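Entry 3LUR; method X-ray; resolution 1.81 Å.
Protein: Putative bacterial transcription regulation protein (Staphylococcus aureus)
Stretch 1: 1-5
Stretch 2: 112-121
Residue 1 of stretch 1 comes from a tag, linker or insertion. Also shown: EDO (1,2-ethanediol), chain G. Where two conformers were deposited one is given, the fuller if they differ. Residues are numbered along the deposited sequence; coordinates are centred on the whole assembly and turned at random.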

# COMPACT_ATOMS: atom_id res chain seq x y z
N GLY A 1 5.57 -19.25 -3.46
CA GLY A 1 4.15 -19.63 -3.72
C GLY A 1 3.25 -18.48 -3.31
O GLY A 1 3.73 -17.44 -2.89
N MSE A 2 1.93 -18.68 -3.41
CA MSE A 2 0.98 -17.61 -3.07
C MSE A 2 0.39 -17.79 -1.67
O MSE A 2 -0.77 -17.46 -1.43
CB MSE A 2 -0.16 -17.56 -4.11
CG MSE A 2 0.31 -17.35 -5.53
SE MSE A 2 1.56 -15.88 -5.67
CE MSE A 2 0.49 -14.43 -5.14
N GLU A 3 1.18 -18.32 -0.76
CA GLU A 3 0.73 -18.49 0.61
C GLU A 3 0.47 -17.11 1.25
O GLU A 3 1.19 -16.11 0.98
CB GLU A 3 1.70 -19.35 1.46
CG GLU A 3 3.15 -18.89 1.51
CD GLU A 3 3.97 -19.24 0.24
OE1 GLU A 3 3.56 -20.09 -0.55
OE2 GLU A 3 5.06 -18.65 0.06
N TYR A 4 -0.58 -17.06 2.05
CA TYR A 4 -0.97 -15.84 2.71
C TYR A 4 -1.43 -16.10 4.13
O TYR A 4 -1.73 -17.23 4.50
CB TYR A 4 -2.07 -15.14 1.92
CG TYR A 4 -3.34 -15.94 1.81
CD1 TYR A 4 -4.33 -15.84 2.78
CD2 TYR A 4 -3.56 -16.83 0.76
CE1 TYR A 4 -5.51 -16.58 2.69
CE2 TYR A 4 -4.74 -17.57 0.67
CZ TYR A 4 -5.69 -17.45 1.64
OH TYR A 4 -6.86 -18.18 1.58
N GLN A 5 -1.46 -15.05 4.93
CA GLN A 5 -2.01 -15.10 6.26
C GLN A 5 -3.22 -14.20 6.30
O GLN A 5 -3.23 -13.12 5.69
CB GLN A 5 -1.01 -14.63 7.31
CG GLN A 5 0.29 -15.41 7.37
CD GLN A 5 0.11 -16.81 7.95
OE1 GLN A 5 -0.89 -17.12 8.63
NE2 GLN A 5 1.11 -17.67 7.70
N GLN A 112 6.44 -7.48 -9.25
CA GLN A 112 6.32 -8.88 -9.71
C GLN A 112 5.33 -9.62 -8.85
O GLN A 112 4.43 -10.31 -9.34
CB GLN A 112 7.65 -9.61 -9.65
CG GLN A 112 7.65 -11.02 -10.35
CD GLN A 112 7.14 -12.21 -9.48
OE1 GLN A 112 6.96 -12.13 -8.23
NE2 GLN A 112 6.95 -13.35 -10.15
N LYS A 113 5.48 -9.47 -7.53
CA LYS A 113 4.59 -10.17 -6.62
C LYS A 113 3.17 -9.66 -6.73
O LYS A 113 2.22 -10.44 -6.63
CB LYS A 113 5.07 -10.05 -5.18
CG LYS A 113 4.27 -10.92 -4.19
CD LYS A 113 4.50 -12.41 -4.42
CE LYS A 113 3.74 -13.23 -3.40
NZ LYS A 113 4.24 -14.59 -3.27
N MSE A 114 3.01 -8.36 -6.93
CA MSE A 114 1.69 -7.79 -7.03
C MSE A 114 0.98 -8.38 -8.26
O MSE A 114 -0.21 -8.73 -8.22
CB MSE A 114 1.76 -6.26 -7.08
CG MSE A 114 0.38 -5.62 -7.13
SE MSE A 114 -0.65 -5.97 -5.50
CE MSE A 114 0.20 -4.65 -4.38
N GLU A 115 1.71 -8.51 -9.36
CA GLU A 115 1.14 -9.14 -10.54
C GLU A 115 0.71 -10.59 -10.25
O GLU A 115 -0.37 -11.03 -10.69
CB GLU A 115 2.12 -9.11 -11.68
CG GLU A 115 1.59 -9.77 -12.93
N GLU A 116 1.54 -11.34 -9.52
CA GLU A 116 1.21 -12.73 -9.16
C GLU A 116 -0.06 -12.72 -8.29
O GLU A 116 -0.96 -13.54 -8.50
CB GLU A 116 2.32 -13.42 -8.37
CG GLU A 116 3.70 -13.44 -9.04
CD GLU A 116 3.77 -14.33 -10.25
OE1 GLU A 116 2.73 -14.81 -10.74
OE2 GLU A 116 4.90 -14.59 -10.71
N VAL A 117 -0.12 -11.80 -7.33
CA VAL A 117 -1.29 -11.69 -6.43
C VAL A 117 -2.57 -11.41 -7.22
O VAL A 117 -3.57 -12.07 -7.00
CB VAL A 117 -1.10 -10.61 -5.37
CG1 VAL A 117 -2.40 -10.36 -4.65
CG2 VAL A 117 -0.04 -11.02 -4.40
N HIS A 118 -2.55 -10.43 -8.12
CA HIS A 118 -3.75 -10.18 -8.96
C HIS A 118 -4.15 -11.42 -9.73
O HIS A 118 -5.32 -11.76 -9.78
CB HIS A 118 -3.55 -9.01 -9.93
CG HIS A 118 -3.51 -7.66 -9.27
ND1 HIS A 118 -4.47 -7.24 -8.37
CD2 HIS A 118 -2.65 -6.62 -9.41
CE1 HIS A 118 -4.18 -6.01 -7.96
NE2 HIS A 118 -3.08 -5.62 -8.58
N HIS A 119 -3.17 -12.12 -10.29
CA HIS A 119 -3.46 -13.34 -11.02
C HIS A 119 -4.10 -14.40 -10.12
O HIS A 119 -5.07 -15.05 -10.49
CB HIS A 119 -2.20 -13.90 -11.67
CG HIS A 119 -2.44 -15.21 -12.35
ND1 HIS A 119 -3.32 -15.35 -13.39
CD2 HIS A 119 -1.93 -16.44 -12.11
CE1 HIS A 119 -3.34 -16.61 -13.77
NE2 HIS A 119 -2.51 -17.29 -13.01
N TYR A 120 -3.54 -14.55 -8.92
CA TYR A 120 -4.04 -15.53 -7.96
C TYR A 120 -5.48 -15.23 -7.57
O TYR A 120 -6.34 -16.14 -7.55
CB TYR A 120 -3.12 -15.55 -6.72
CG TYR A 120 -3.73 -16.30 -5.57
CD1 TYR A 120 -3.71 -17.68 -5.53
CD2 TYR A 120 -4.36 -15.63 -4.55
CE1 TYR A 120 -4.34 -18.38 -4.50
CE2 TYR A 120 -4.96 -16.31 -3.51
CZ TYR A 120 -4.94 -17.68 -3.49
OH TYR A 120 -5.54 -18.34 -2.46
N ILE A 121 -5.76 -13.97 -7.35
CA ILE A 121 -7.13 -13.52 -7.02
C ILE A 121 -8.08 -13.74 -8.17
O ILE A 121 -9.19 -14.25 -7.99
CB ILE A 121 -7.13 -12.04 -6.58
CG1 ILE A 121 -6.48 -11.93 -5.23
CG2 ILE A 121 -8.60 -11.43 -6.56
CD1 ILE A 121 -6.24 -10.52 -4.80
C1 EDO G . -7.86 -8.21 -10.28
O1 EDO G . -6.76 -7.34 -10.57
C2 EDO G . -7.48 -9.11 -9.11
O2 EDO G . -6.93 -8.36 -8.01
O HOH W 1 3.14 -14.71 -0.16

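The contact joins the N-terminal segment of the chain to one side of a helix more than a hundred residues further along the sequence. It is small, burying about 310 Å² summed over both sides, and Met2 is its centre. This residue, present as selenomethionine, has the largest area covered by the other stretch, and CA of Met2 is paired with CA of Val117 at 7.2 Å.

The apolar contacts dominate. The CA-to-CB bond of Met2 points toward the helix, and its three chi angles, all m, fold the side chain so that CE lies against the helix backbone and SE against CB of Glu116. CE of Met2 comes within 3.5 Å of Val117 N and within 3.6 Å of Glu116 C. Val117 N is already engaged in the helix, donating to Lys113 O at 2.8 Å, so the methyl packs against a backbone whose polar needs are met there. Beside it, CE of Met2 touches CG2 of Val117 at 3.5 Å, while SE of Met2 lies 3.7 Å from CB of Glu116. A long, unbranched and flexible side chain suits this place because it can follow the uneven surface between side chains and backbone. Val117, buried and short, offers a methyl group at its surface. Glu116 presents its aliphatic CB to the selenium; its CA-to-CB bond points toward the segment, but the end of the side chain leads away, keeping the charged carboxylate out of the apolar contact.

Aromatic contacts extend the packing one turn along the helix. Tyr120 follows Glu116 by four residues, and its CA-to-CB bond likewise points toward the segment. CB of Met2 sits over one face of the Tyr120 ring, 4.2 Å from the centroid and 27° off the ring normal, a CH-pi arrangement; the closest approach is from CB of Met2 to CD1 of Tyr120, at 3.8 Å. A flat aromatic ring is well suited to receive an aliphatic carbon in this way. The far end of the same ring meets Tyr4, with CE2 of Tyr4 3.3 Å from OH of Tyr120 and 4.2 Å from its CZ. The approach is oblique, and the rings meet near their ends through a limited contact. The hydroxyl of Tyr120 is hydrogen-bonded elsewhere in the structure.

Polar contacts gather at Lys113, one turn before Val117. Its CA-to-CB bond points sideways, but the long side chain brings NZ of Lys113 to the segment, where it donates a weak hydrogen bond to the backbone O of Gly1 at 2.9 Å. Gly1 comes from a tag, and its carbonyl contributes through the main chain alone. NZ of Lys113 also lies 3.8 Å from SE of Met2. A water adds a second link: it donates to O of Glu3 at 2.7 Å and accepts a weak hydrogen bond from NZ of Lys113 at 3.3 Å. Lysine suits this position because its reach lets one ammonium group serve both the carbonyl and the water.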